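PDB 6M4K: alpha-amylase from Eisenia fetida, which probably hydrolyses internal alpha-1,4-glucosidic linkages in starch-like polysaccharides, as a calcium-containing member of glycoside hydrolase family 13. Local coordinates for residues Q35-H40 and C384-R389; I327-E332 and V340-S345; H53-V56 and P60-W63; W63-Q68 and N75-S80. All blocks are in the same frame, centred on the assembly; numbering follows the deposited sequence.

Contact 1: Q35-H40 and C384-R389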
loop_
_atom_site.group_PDB
_atom_site.type_symbol
_atom_site.label_atom_id
_atom_site.label_comp_id
_atom_site.label_asym_id
_atom_site.label_seq_id
_atom_site.Cartn_x
_atom_site.Cartn_y
_atom_site.Cartn_z
ATOM N N GLN A 35 -7.858 15.820 -7.077
ATOM C CA GLN A 35 -9.183 16.406 -6.890
ATOM C C GLN A 35 -10.207 15.329 -6.557
ATOM O O GLN A 35 -11.006 15.478 -5.625
ATOM C CB GLN A 35 -9.616 17.187 -8.132
ATOM C CG GLN A 35 -10.943 17.910 -7.946
ATOM C CD GLN A 35 -10.873 18.971 -6.863
ATOM O OE1 GLN A 35 -10.297 20.040 -7.069
ATOM N NE2 GLN A 35 -11.445 18.678 -5.701
ATOM N N TRP A 36 -10.209 14.239 -7.334
ATOM C CA TRP A 36 -11.114 13.126 -7.067
ATOM C C TRP A 36 -10.857 12.538 -5.684
ATOM O O TRP A 36 -11.796 12.266 -4.924
ATOM C CB TRP A 36 -10.953 12.057 -8.163
ATOM C CG TRP A 36 -12.029 11.005 -8.105
ATOM C CD1 TRP A 36 -13.183 10.964 -8.850
ATOM C CD2 TRP A 36 -12.076 9.867 -7.233
ATOM N NE1 TRP A 36 -13.930 9.866 -8.496
ATOM C CE2 TRP A 36 -13.278 9.176 -7.504
ATOM C CE3 TRP A 36 -11.211 9.357 -6.256
ATOM C CZ2 TRP A 36 -13.649 8.010 -6.820
ATOM C CZ3 TRP A 36 -11.574 8.203 -5.576
ATOM C CH2 TRP A 36 -12.787 7.542 -5.859
ATOM N N LEU A 37 -9.583 12.342 -5.347
ATOM C CA LEU A 37 -9.227 11.790 -4.048
ATOM C C LEU A 37 -9.686 12.688 -2.909
ATOM O O LEU A 37 -10.208 12.196 -1.906
ATOM C CB LEU A 37 -7.722 11.569 -3.977
ATOM C CG LEU A 37 -7.225 10.447 -4.885
ATOM C CD1 LEU A 37 -5.719 10.560 -5.088
ATOM C CD2 LEU A 37 -7.574 9.088 -4.303
ATOM N N ALA A 38 -9.488 14.003 -3.043
ATOM C CA ALA A 38 -9.964 14.928 -2.015
ATOM C C ALA A 38 -11.480 14.859 -1.871
ATOM O O ALA A 38 -12.004 14.813 -0.754
ATOM C CB ALA A 38 -9.508 16.353 -2.345
ATOM N N ASP A 39 -12.199 14.836 -2.998
ATOM C CA ASP A 39 -13.659 14.777 -2.957
ATOM C C ASP A 39 -14.159 13.513 -2.274
ATOM O O ASP A 39 -15.270 13.503 -1.729
ATOM C CB ASP A 39 -14.240 14.854 -4.374
ATOM C CG ASP A 39 -14.043 16.212 -5.025
ATOM O OD1 ASP A 39 -13.710 17.185 -4.318
ATOM O OD2 ASP A 39 -14.241 16.298 -6.254
ATOM N N HIS A 40 -13.368 12.440 -2.306
ATOM C CA HIS A 40 -13.724 11.176 -1.683
ATOM C C HIS A 40 -13.000 10.957 -0.367
ATOM O O HIS A 40 -13.072 9.864 0.208
ATOM C CB HIS A 40 -13.513 10.026 -2.665
ATOM C CG HIS A 40 -14.467 10.074 -3.812
ATOM N ND1 HIS A 40 -14.289 10.919 -4.885
ATOM C CD2 HIS A 40 -15.647 9.443 -4.018
ATOM C CE1 HIS A 40 -15.304 10.783 -5.722
ATOM N NE2 HIS A 40 -16.141 9.893 -5.219
ATOM N N CYS A 384 -8.008 0.912 -11.287
ATOM C CA CYS A 384 -8.543 1.994 -10.451
ATOM C C CYS A 384 -9.408 1.493 -9.294
ATOM O O CYS A 384 -10.523 1.966 -9.085
ATOM C CB CYS A 384 -9.305 3.021 -11.284
ATOM S SG CYS A 384 -8.291 3.871 -12.497
ATOM N N GLU A 385 -8.878 0.527 -8.534
ATOM C CA GLU A 385 -9.611 -0.017 -7.388
ATOM C C GLU A 385 -10.114 1.075 -6.452
ATOM O O GLU A 385 -11.181 0.944 -5.848
ATOM C CB GLU A 385 -8.713 -0.969 -6.584
ATOM C CG GLU A 385 -8.336 -2.273 -7.281
ATOM C CD GLU A 385 -7.007 -2.200 -8.005
ATOM O OE1 GLU A 385 -6.753 -1.211 -8.723
ATOM O OE2 GLU A 385 -6.210 -3.142 -7.847
ATOM N N HIS A 386 -9.330 2.137 -6.271
ATOM C CA HIS A 386 -9.719 3.191 -5.340
ATOM C C HIS A 386 -10.962 3.936 -5.804
ATOM O O HIS A 386 -11.621 4.587 -4.985
ATOM C CB HIS A 386 -8.557 4.166 -5.148
ATOM C CG HIS A 386 -8.233 4.953 -6.371
ATOM N ND1 HIS A 386 -7.597 4.406 -7.467
ATOM C CD2 HIS A 386 -8.486 6.245 -6.682
ATOM C CE1 HIS A 386 -7.464 5.335 -8.396
ATOM N NE2 HIS A 386 -7.998 6.459 -7.946
ATOM N N ARG A 387 -11.294 3.844 -7.097
ATOM C CA ARG A 387 -12.518 4.406 -7.654
ATOM C C ARG A 387 -13.679 3.419 -7.716
ATOM O O ARG A 387 -14.757 3.791 -8.197
ATOM C CB ARG A 387 -12.263 4.971 -9.056
ATOM C CG ARG A 387 -11.417 6.234 -9.124
ATOM C CD ARG A 387 -11.848 7.053 -10.331
ATOM N NE ARG A 387 -11.043 8.244 -10.560
ATOM C CZ ARG A 387 -11.452 9.253 -11.322
ATOM N NH1 ARG A 387 -12.651 9.198 -11.894
ATOM N NH2 ARG A 387 -10.682 10.317 -11.504
ATOM N N TRP A 388 -13.507 2.176 -7.271
ATOM C CA TRP A 388 -14.644 1.267 -7.194
ATOM C C TRP A 388 -15.576 1.731 -6.087
ATOM O O TRP A 388 -15.126 2.064 -4.987
ATOM C CB TRP A 388 -14.178 -0.149 -6.869
ATOM C CG TRP A 388 -13.322 -0.829 -7.908
ATOM C CD1 TRP A 388 -12.829 -0.299 -9.062
ATOM C CD2 TRP A 388 -12.862 -2.182 -7.859
ATOM N NE1 TRP A 388 -12.085 -1.247 -9.744
ATOM C CE2 TRP A 388 -12.096 -2.412 -9.019
ATOM C CE3 TRP A 388 -13.031 -3.226 -6.943
ATOM C CZ2 TRP A 388 -11.509 -3.645 -9.290
ATOM C CZ3 TRP A 388 -12.440 -4.446 -7.209
ATOM C CH2 TRP A 388 -11.687 -4.644 -8.374
ATOM N N ARG A 389 -16.885 1.718 -6.359
ATOM C CA ARG A 389 -17.844 2.186 -5.362
ATOM C C ARG A 389 -17.715 1.409 -4.058
ATOM O O ARG A 389 -17.826 1.984 -2.966
ATOM C CB ARG A 389 -19.279 2.089 -5.900
ATOM C CG ARG A 389 -20.350 2.599 -4.923
ATOM C CD ARG A 389 -21.764 2.264 -5.417
ATOM N NE ARG A 389 -21.930 0.818 -5.384
ATOM C CZ ARG A 389 -21.863 0.019 -6.440
ATOM N NH1 ARG A 389 -21.693 0.512 -7.664
ATOM N NH2 ARG A 389 -21.971 -1.293 -6.254
#

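Contact 2: I327-E332 and V340-S345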
loop_
_atom_site.group_PDB
_atom_site.type_symbol
_atom_site.label_atom_id
_atom_site.label_comp_id
_atom_site.label_asym_id
_atom_site.label_seq_id
_atom_site.Cartn_x
_atom_site.Cartn_y
_atom_site.Cartn_z
ATOM N N ILE A 327 -14.588 -8.072 -0.511
ATOM C CA ILE A 327 -14.956 -8.500 0.837
ATOM C C ILE A 327 -13.816 -8.225 1.812
ATOM O O ILE A 327 -14.016 -7.658 2.892
ATOM C CB ILE A 327 -15.358 -9.985 0.842
ATOM C CG1 ILE A 327 -16.656 -10.180 0.061
ATOM C CG2 ILE A 327 -15.515 -10.479 2.276
ATOM C CD1 ILE A 327 -16.994 -11.647 -0.190
ATOM N N ALA A 328 -12.606 -8.648 1.450
ATOM C CA ALA A 328 -11.453 -8.445 2.323
ATOM C C ALA A 328 -11.189 -6.963 2.555
ATOM O O ALA A 328 -10.878 -6.552 3.680
ATOM C CB ALA A 328 -10.223 -9.110 1.707
ATOM N N THR A 329 -11.282 -6.149 1.498
ATOM C CA THR A 329 -11.037 -4.715 1.636
ATOM C C THR A 329 -12.115 -4.060 2.486
ATOM O O THR A 329 -11.816 -3.196 3.321
ATOM C CB THR A 329 -10.938 -4.054 0.254
ATOM O OG1 THR A 329 -9.884 -4.662 -0.507
ATOM C CG2 THR A 329 -10.651 -2.562 0.399
ATOM N N ALA A 330 -13.375 -4.462 2.305
ATOM C CA ALA A 330 -14.441 -3.898 3.124
ATOM C C ALA A 330 -14.215 -4.204 4.595
ATOM O O ALA A 330 -14.377 -3.330 5.453
ATOM C CB ALA A 330 -15.800 -4.434 2.672
ATOM N N PHE A 331 -13.867 -5.453 4.913
ATOM C CA PHE A 331 -13.540 -5.780 6.294
ATOM C C PHE A 331 -12.410 -4.900 6.816
ATOM O O PHE A 331 -12.511 -4.326 7.908
ATOM C CB PHE A 331 -13.180 -7.260 6.453
ATOM C CG PHE A 331 -12.773 -7.594 7.858
ATOM C CD1 PHE A 331 -13.736 -7.807 8.829
ATOM C CD2 PHE A 331 -11.435 -7.617 8.223
ATOM C CE1 PHE A 331 -13.376 -8.072 10.132
ATOM C CE2 PHE A 331 -11.068 -7.863 9.539
ATOM C CZ PHE A 331 -12.039 -8.099 10.489
ATOM N N GLU A 332 -11.317 -4.808 6.060
ATOM C CA GLU A 332 -10.155 -4.038 6.502
ATOM C C GLU A 332 -10.517 -2.581 6.777
ATOM O O GLU A 332 -10.020 -1.982 7.739
ATOM C CB GLU A 332 -9.072 -4.151 5.432
ATOM C CG GLU A 332 -7.989 -3.108 5.474
ATOM C CD GLU A 332 -7.151 -3.184 4.233
ATOM O OE1 GLU A 332 -6.109 -3.837 4.291
ATOM O OE2 GLU A 332 -7.568 -2.610 3.191
ATOM N N VAL A 340 -4.434 2.160 6.717
ATOM C CA VAL A 340 -4.877 1.402 5.540
ATOM C C VAL A 340 -4.391 2.051 4.251
ATOM O O VAL A 340 -4.623 3.244 4.012
ATOM C CB VAL A 340 -6.404 1.269 5.514
ATOM C CG1 VAL A 340 -6.849 0.569 4.221
ATOM C CG2 VAL A 340 -6.897 0.512 6.749
ATOM N N ARG A 341 -3.747 1.242 3.403
ATOM C CA ARG A 341 -3.376 1.625 2.050
ATOM C C ARG A 341 -4.120 0.715 1.076
ATOM O O ARG A 341 -4.124 -0.512 1.243
ATOM C CB ARG A 341 -1.864 1.469 1.855
ATOM C CG ARG A 341 -1.379 1.854 0.458
ATOM C CD ARG A 341 0.100 1.544 0.260
ATOM N NE ARG A 341 0.352 0.104 0.294
ATOM C CZ ARG A 341 1.548 -0.459 0.474
ATOM N NH1 ARG A 341 2.627 0.289 0.629
ATOM N NH2 ARG A 341 1.673 -1.785 0.497
ATOM N N LEU A 342 -4.760 1.310 0.076
ATOM C CA LEU A 342 -5.378 0.557 -1.013
ATOM C C LEU A 342 -4.459 0.547 -2.228
ATOM O O LEU A 342 -3.964 1.597 -2.650
ATOM C CB LEU A 342 -6.708 1.188 -1.431
ATOM C CG LEU A 342 -7.766 1.444 -0.360
ATOM C CD1 LEU A 342 -9.090 1.832 -1.001
ATOM C CD2 LEU A 342 -7.955 0.231 0.523
ATOM N N MET A 343 -4.250 -0.633 -2.792
ATOM C CA MET A 343 -3.559 -0.743 -4.067
ATOM C C MET A 343 -4.429 -0.180 -5.187
ATOM O O MET A 343 -5.659 -0.294 -5.169
ATOM C CB MET A 343 -3.287 -2.228 -4.333
ATOM C CG MET A 343 -2.565 -2.530 -5.638
ATOM S SD MET A 343 -0.945 -1.753 -5.627
ATOM C CE MET A 343 -0.458 -2.086 -7.326
ATOM N N SER A 344 -3.787 0.439 -6.172
ATOM C CA SER A 344 -4.452 0.824 -7.413
ATOM C C SER A 344 -3.591 0.334 -8.567
ATOM O O SER A 344 -2.431 0.739 -8.697
ATOM C CB SER A 344 -4.692 2.335 -7.494
ATOM O OG SER A 344 -5.662 2.616 -8.493
ATOM N N SER A 345 -4.162 -0.551 -9.390
ATOM C CA SER A 345 -3.390 -1.406 -10.283
ATOM C C SER A 345 -3.626 -1.098 -11.756
ATOM O O SER A 345 -4.585 -0.423 -12.144
ATOM C CB SER A 345 -3.779 -2.870 -10.069
ATOM O OG SER A 345 -3.734 -3.213 -8.699
HETATM O O HOH W 1 -5.914 -2.651 1.147
#

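Contact 3: H53-V56 and P60-W63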
loop_
_atom_site.group_PDB
_atom_site.type_symbol
_atom_site.label_atom_id
_atom_site.label_comp_id
_atom_site.label_asym_id
_atom_site.label_seq_id
_atom_site.Cartn_x
_atom_site.Cartn_y
_atom_site.Cartn_z
ATOM N N HIS A 53 16.059 6.122 -12.511
ATOM C CA HIS A 53 16.136 4.679 -12.398
ATOM C C HIS A 53 16.646 4.078 -13.704
ATOM O O HIS A 53 16.699 4.730 -14.750
ATOM C CB HIS A 53 14.758 4.088 -12.058
ATOM C CG HIS A 53 13.679 4.524 -12.999
ATOM N ND1 HIS A 53 13.511 3.967 -14.250
ATOM C CD2 HIS A 53 12.749 5.504 -12.893
ATOM C CE1 HIS A 53 12.501 4.564 -14.859
ATOM N NE2 HIS A 53 12.023 5.503 -14.061
ATOM N N ARG A 54 16.999 2.802 -13.621
ATOM C CA ARG A 54 17.465 2.064 -14.784
ATOM C C ARG A 54 16.401 2.080 -15.873
ATOM O O ARG A 54 15.198 2.013 -15.600
ATOM C CB ARG A 54 17.751 0.621 -14.367
ATOM C CG ARG A 54 18.510 -0.209 -15.404
ATOM C CD ARG A 54 18.870 -1.586 -14.871
ATOM N NE ARG A 54 19.723 -2.292 -15.833
ATOM C CZ ARG A 54 20.640 -3.196 -15.500
ATOM N NH1 ARG A 54 20.842 -3.520 -14.233
ATOM N NH2 ARG A 54 21.383 -3.766 -16.445
ATOM N N ILE A 55 16.850 2.171 -17.120
ATOM C CA ILE A 55 16.001 1.876 -18.261
ATOM C C ILE A 55 16.391 0.486 -18.739
ATOM O O ILE A 55 17.553 0.248 -19.104
ATOM C CB ILE A 55 16.157 2.923 -19.374
ATOM C CG1 ILE A 55 15.685 4.298 -18.893
ATOM C CG2 ILE A 55 15.356 2.496 -20.607
ATOM C CD1 ILE A 55 14.225 4.330 -18.485
ATOM N N VAL A 56 15.435 -0.436 -18.702
ATOM C CA VAL A 56 15.640 -1.817 -19.118
ATOM C C VAL A 56 14.851 -2.011 -20.401
ATOM O O VAL A 56 13.639 -1.768 -20.438
ATOM C CB VAL A 56 15.179 -2.801 -18.037
ATOM C CG1 VAL A 56 15.238 -4.229 -18.555
ATOM C CG2 VAL A 56 16.022 -2.641 -16.768
ATOM N N PRO A 60 11.112 -5.343 -22.506
ATOM C CA PRO A 60 10.887 -3.923 -22.808
ATOM C C PRO A 60 10.136 -3.187 -21.707
ATOM O O PRO A 60 8.915 -3.309 -21.565
ATOM C CB PRO A 60 10.102 -3.964 -24.131
ATOM C CG PRO A 60 9.489 -5.298 -24.173
ATOM C CD PRO A 60 10.441 -6.223 -23.487
ATOM N N TYR A 61 10.880 -2.362 -20.962
ATOM C CA TYR A 61 10.372 -1.383 -19.998
ATOM C C TYR A 61 9.530 -2.021 -18.896
ATOM O O TYR A 61 8.368 -1.657 -18.708
ATOM C CB TYR A 61 9.629 -0.271 -20.736
ATOM C CG TYR A 61 10.448 0.257 -21.903
ATOM C CD1 TYR A 61 11.520 1.111 -21.681
ATOM C CD2 TYR A 61 10.174 -0.120 -23.221
ATOM C CE1 TYR A 61 12.284 1.606 -22.730
ATOM C CE2 TYR A 61 10.936 0.371 -24.285
ATOM C CZ TYR A 61 11.982 1.229 -24.027
ATOM O OH TYR A 61 12.754 1.725 -25.067
ATOM N N PRO A 62 10.088 -2.977 -18.159
ATOM C CA PRO A 62 9.336 -3.621 -17.075
ATOM C C PRO A 62 9.075 -2.655 -15.921
ATOM O O PRO A 62 9.774 -1.656 -15.744
ATOM C CB PRO A 62 10.285 -4.741 -16.637
ATOM C CG PRO A 62 11.649 -4.164 -16.878
ATOM C CD PRO A 62 11.505 -3.371 -18.164
ATOM N N TRP A 63 8.075 -2.985 -15.095
ATOM C CA TRP A 63 7.831 -2.141 -13.922
ATOM C C TRP A 63 9.042 -2.134 -12.997
ATOM O O TRP A 63 9.359 -1.100 -12.398
ATOM C CB TRP A 63 6.578 -2.591 -13.155
ATOM C CG TRP A 63 6.707 -3.947 -12.589
ATOM C CD1 TRP A 63 6.390 -5.127 -13.207
ATOM C CD2 TRP A 63 7.223 -4.300 -11.296
ATOM N NE1 TRP A 63 6.675 -6.183 -12.382
ATOM C CE2 TRP A 63 7.188 -5.706 -11.202
ATOM C CE3 TRP A 63 7.720 -3.562 -10.214
ATOM C CZ2 TRP A 63 7.619 -6.392 -10.067
ATOM C CZ3 TRP A 63 8.158 -4.244 -9.088
ATOM C CH2 TRP A 63 8.099 -5.645 -9.021
#

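Contact 4: W63-Q68 and N75-S80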
loop_
_atom_site.group_PDB
_atom_site.type_symbol
_atom_site.label_atom_id
_atom_site.label_comp_id
_atom_site.label_asym_id
_atom_site.label_seq_id
_atom_site.Cartn_x
_atom_site.Cartn_y
_atom_site.Cartn_z
ATOM N N TRP A 63 8.075 -2.985 -15.095
ATOM C CA TRP A 63 7.831 -2.141 -13.922
ATOM C C TRP A 63 9.042 -2.134 -12.997
ATOM O O TRP A 63 9.359 -1.100 -12.398
ATOM C CB TRP A 63 6.578 -2.591 -13.155
ATOM C CG TRP A 63 6.707 -3.947 -12.589
ATOM C CD1 TRP A 63 6.390 -5.127 -13.207
ATOM C CD2 TRP A 63 7.223 -4.300 -11.296
ATOM N NE1 TRP A 63 6.675 -6.183 -12.382
ATOM C CE2 TRP A 63 7.188 -5.706 -11.202
ATOM C CE3 TRP A 63 7.720 -3.562 -10.214
ATOM C CZ2 TRP A 63 7.619 -6.392 -10.067
ATOM C CZ3 TRP A 63 8.158 -4.244 -9.088
ATOM C CH2 TRP A 63 8.099 -5.645 -9.021
ATOM N N TRP A 64 9.757 -3.252 -12.909
ATOM C CA TRP A 64 10.796 -3.371 -11.893
ATOM C C TRP A 64 12.047 -2.560 -12.199
ATOM O O TRP A 64 12.916 -2.443 -11.326
ATOM C CB TRP A 64 11.110 -4.829 -11.563
ATOM C CG TRP A 64 11.289 -5.763 -12.712
ATOM C CD1 TRP A 64 10.402 -6.726 -13.109
ATOM C CD2 TRP A 64 12.432 -5.889 -13.568
ATOM N NE1 TRP A 64 10.916 -7.435 -14.162
ATOM C CE2 TRP A 64 12.155 -6.943 -14.471
ATOM C CE3 TRP A 64 13.658 -5.227 -13.654
ATOM C CZ2 TRP A 64 13.060 -7.343 -15.453
ATOM C CZ3 TRP A 64 14.560 -5.624 -14.653
ATOM C CH2 TRP A 64 14.248 -6.680 -15.527
ATOM N N GLN A 65 12.172 -1.983 -13.400
ATOM C CA GLN A 65 13.300 -1.093 -13.659
ATOM C C GLN A 65 13.321 0.076 -12.676
ATOM O O GLN A 65 14.395 0.611 -12.373
ATOM C CB GLN A 65 13.271 -0.596 -15.113
ATOM C CG GLN A 65 12.223 0.455 -15.358
ATOM C CD GLN A 65 12.103 0.883 -16.815
ATOM O OE1 GLN A 65 12.870 0.441 -17.683
ATOM N NE2 GLN A 65 11.136 1.751 -17.088
ATOM N N ARG A 66 12.154 0.461 -12.144
ATOM C CA ARG A 66 12.088 1.599 -11.233
ATOM C C ARG A 66 12.637 1.285 -9.851
ATOM O O ARG A 66 12.856 2.223 -9.074
ATOM C CB ARG A 66 10.664 2.154 -11.149
ATOM C CG ARG A 66 10.208 2.703 -12.489
ATOM C CD ARG A 66 8.848 3.337 -12.408
ATOM N NE ARG A 66 8.879 4.646 -11.744
ATOM C CZ ARG A 66 7.912 5.540 -11.876
ATOM N NH1 ARG A 66 6.867 5.264 -12.650
ATOM N NH2 ARG A 66 7.979 6.721 -11.271
ATOM N N TYR A 67 12.920 0.021 -9.552
ATOM C CA TYR A 67 13.520 -0.369 -8.284
ATOM C C TYR A 67 15.029 -0.555 -8.391
ATOM O O TYR A 67 15.643 -1.131 -7.487
ATOM C CB TYR A 67 12.776 -1.579 -7.699
ATOM C CG TYR A 67 11.387 -1.135 -7.295
ATOM C CD1 TYR A 67 11.171 -0.519 -6.064
ATOM C CD2 TYR A 67 10.309 -1.244 -8.165
ATOM C CE1 TYR A 67 9.918 -0.044 -5.703
ATOM C CE2 TYR A 67 9.052 -0.776 -7.817
ATOM C CZ TYR A 67 8.865 -0.180 -6.580
ATOM O OH TYR A 67 7.607 0.287 -6.267
ATOM N N GLN A 68 15.638 -0.031 -9.464
ATOM C CA GLN A 68 17.087 -0.019 -9.669
ATOM C C GLN A 68 17.538 1.423 -9.855
ATOM O O GLN A 68 17.651 1.915 -10.991
ATOM C CB GLN A 68 17.483 -0.901 -10.851
ATOM C CG GLN A 68 17.257 -2.362 -10.537
ATOM C CD GLN A 68 17.832 -3.289 -11.582
ATOM O OE1 GLN A 68 18.965 -3.108 -12.039
ATOM N NE2 GLN A 68 17.057 -4.287 -11.969
ATOM N N ASN A 75 14.026 12.810 -12.700
ATOM C CA ASN A 75 13.371 12.530 -13.974
ATOM C C ASN A 75 13.195 11.020 -14.077
ATOM O O ASN A 75 14.186 10.283 -14.084
ATOM C CB ASN A 75 14.245 13.046 -15.115
ATOM C CG ASN A 75 13.508 13.141 -16.435
ATOM O OD1 ASN A 75 12.279 13.122 -16.496
ATOM N ND2 ASN A 75 14.272 13.265 -17.515
ATOM N N SER A 76 11.939 10.565 -14.117
ATOM C CA SER A 76 11.587 9.153 -14.049
ATOM C C SER A 76 10.547 8.844 -15.120
ATOM O O SER A 76 10.045 9.733 -15.817
ATOM C CB SER A 76 10.990 8.810 -12.677
ATOM O OG SER A 76 9.701 9.394 -12.538
ATOM N N ARG A 77 10.165 7.573 -15.193
ATOM C CA ARG A 77 9.113 7.183 -16.126
ATOM C C ARG A 77 7.825 7.955 -15.892
ATOM O O ARG A 77 7.083 8.231 -16.837
ATOM C CB ARG A 77 8.849 5.688 -16.005
ATOM C CG ARG A 77 7.858 5.182 -17.041
ATOM C CD ARG A 77 7.625 3.694 -16.959
ATOM N NE ARG A 77 6.845 3.266 -18.117
ATOM C CZ ARG A 77 6.860 2.032 -18.615
ATOM N NH1 ARG A 77 7.575 1.071 -18.050
ATOM N NH2 ARG A 77 6.163 1.773 -19.723
ATOM N N SER A 78 7.527 8.313 -14.646
ATOM C CA SER A 78 6.292 9.041 -14.382
ATOM C C SER A 78 6.331 10.506 -14.795
ATOM O O SER A 78 5.268 11.135 -14.854
ATOM C CB SER A 78 5.928 8.974 -12.900
ATOM O OG SER A 78 5.435 7.694 -12.536
ATOM N N GLY A 79 7.507 11.060 -15.067
ATOM C CA GLY A 79 7.586 12.428 -15.524
ATOM C C GLY A 79 8.812 13.154 -15.019
ATOM O O GLY A 79 9.663 12.567 -14.341
ATOM N N SER A 80 8.904 14.433 -15.376
ATOM C CA SER A 80 10.068 15.249 -15.091
ATOM C C SER A 80 10.009 15.796 -13.666
ATOM O O SER A 80 8.998 15.699 -12.964
ATOM C CB SER A 80 10.111 16.435 -16.050
ATOM O OG SER A 80 8.996 17.260 -15.789
HETATM O O HOH W 2 8.692 1.064 -15.309
#

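Contact 1: Q35-H40 and C384-R389
The carbonyl oxygen of Trp36, the residue whose indole meets His386 and Arg387, is gripped twice by His40: ND1 reaches Trp36 O at 2.8 Å and the His40 amide N at 3.1 Å, from opposite faces of the carbonyl plane. The first bond also lays the imidazole over one face of the indole. Arg387 covers the other. Its chain, extended from CG to NE, crosses the indole at a slant, placing CG 3.7 Å from the centroid of the six-membered ring in a CH-pi contact and CZ 3.7 Å from that of the five-membered ring. The guanidinium lies nearly flat there, its plane 10° from the indole, a combined stack and cation-pi pair. His386 instead turns an edge to the indole face in an offset T-shaped pair, with planes at 90°; its CD2 also touches Leu37 CD2, at 3.8 Å. One oxygen of Glu33, OE2, accepts from His386 NE2 and forms a salt bridge with Arg387 NE, while His386 ND1 turns to Ser344. A flat indole suits this place because it offers two broad faces. The carboxylate probably directs NE and leaves the guanidinium face to the indole, making the joint both aromatic and electrostatic.

Contact 2: I327-E332 and V340-S345
The 327-332 part of helix 322-334, which offers Thr329 and Glu332 to the strand, runs almost antiparallel to strand 340-344, the short axes 10.4 Å apart at closest approach and inclined at 158°. Glu332 does most of the touching. With CG anti to the backbone N (chi1 161°) and the chain extended beyond it, the side chain reaches across to the strand and rides over Val340: CG meets both methyls of the valine, and OE2 comes within 3.4 Å of Val340 CG1. The same oxygen lies 3.9 Å from Leu342 CD2, the glutamate and leucine passing in opposite directions. One turn back, Thr329 turns its methyl rather than its hydroxyl to the strand, CG2 meeting Leu342 CD2 at 3.9 Å, while OG1 bonds to the carbonyl of Tyr325 in its own helix. Valine and leucine suit this side of the strand because they fill the layer between barrel and helix. The buried carboxylate is satisfied all the same: water 1 bridges Glu332 OE2, at 2.6 Å, and Arg341 O, at 2.8 Å, and OE1 pairs with His261, which may favour the charged form of the acid. Helix and strand form the last alpha-beta step of the TIM barrel. Strand 339-344 bonds to strands 295-297 and 19-22, closing the cylinder. Arg341, whose CB points away from the helix, bonds to Gln46 through NH1 and makes a cation-pi contact with Phe298. Outside, helix 322-334 packs against helix 259-270 through Phe331 and Ala328, and against helix 389-401, whose Met391 touches Thr329 and Leu342.

Contact 3: H53-V56 and P60-W63
Val56 and Tyr61 are joined by a backbone bond, Tyr61 N to Val56 O at 2.9 Å, with an N-H...O angle of 146°. Linking a carbonyl to the amide five residues on, it closes a pi-turn. Pro62 packs against it: its CD lies 3.5 Å from Val56 O and 3.7 Å from Val56 CB, so the CD edge of the puckered pyrrolidine meets both. Ile55 CG2 approaches the tyrosine ring at its edge, close to the ring plane, 3.8 Å from CE1. Tyr61 adopts left-handed backbone angles (59°/57°), which bend the chain just before the proline, a residue that has no N-H to satisfy. Val56 and Ile55 supply the branched carbons that meet the proline and the tyrosine edge. Farther out, His53 ND1 bonds to Arg54 O at 2.9 Å, a nearly straight bond that arrives from above the carbonyl plane and probably steadies the chain into Ile55. Polar groups of the same connection hold the turn: Gln65 takes Val56 N, Arg77 reaches Tyr61 O through NH1, and Gln68 pairs with Arg54. This irregular chain belongs to the long beta-alpha loop between strand 44-47 and helix 81-93, on the catalytic side of a GH13 TIM barrel.

Contact 4: W63-Q68 and N75-S80
Gln65 and Arg66 reach from the 3-10 segment 63-66 to a type I beta turn, Ser76 to Gly79, both within the second beta-alpha loop of the TIM barrel. Gln65 comes first. Its CG sits between the backbone N and the carbonyl carbon (chi1 75°), and the extended remainder carries NE2 toward Arg77. The two donors do not bond each other; water 2 accepts from both, weakly from Gln65 NE2 and at 3.0 Å from Arg77 NH1. Gln65 OE1 is engaged by Val56, and Arg77 NE by Thr372. Next, Arg66 bends at chi3 (75°) and presents the end of its guanidinium to Ser78, with NH1 and NH2 both bonding to one oxygen, Ser78 OG, at 2.8 and 3.0 Å and in the guanidinium plane. Arg77 CB covers one face of that group, 3.9 Å from Arg66 NH1. The buried Arg66 has further acceptors in Glu24, a salt bridge, and the carbonyl of Pro49, which probably favour its charge despite the nearby cation of Arg77. Small serines suit a turn that must admit this broad group; at phi 145° for Gly79 a CB would press on the carbonyl oxygen of Ser78, which calls for glycine, and Ser80 N-caps helix 81-93. The turn is closed by Gly79 N to Ser76 O at 3.0 Å, and Ser78 OG, besides accepting from Arg66, bonds to the carbonyl of Trp25.

In the fold
Contact 2 is buried between a barrel strand and its covering helix, its carboxylate met by a water and one histidine, its threonine hydroxyl by its own helix. Contact 1 lies nearer the outside, where helix 27-39 meets the chain leading into helix 389-401, and relies on stacked aromatic and charged groups. These two touch: Ser344, ending the last barrel strand, and Ser345 just after it probably bond to His386 and Glu385. Contacts 3 and 4 share Trp63 and belong to one loop, their centres about 7 Å apart. Lacking regular strands, that loop is held by turns and side-chain bonds; contact 3 is only partly buried and largely apolar around one backbone bond, contact 4 buried and polar.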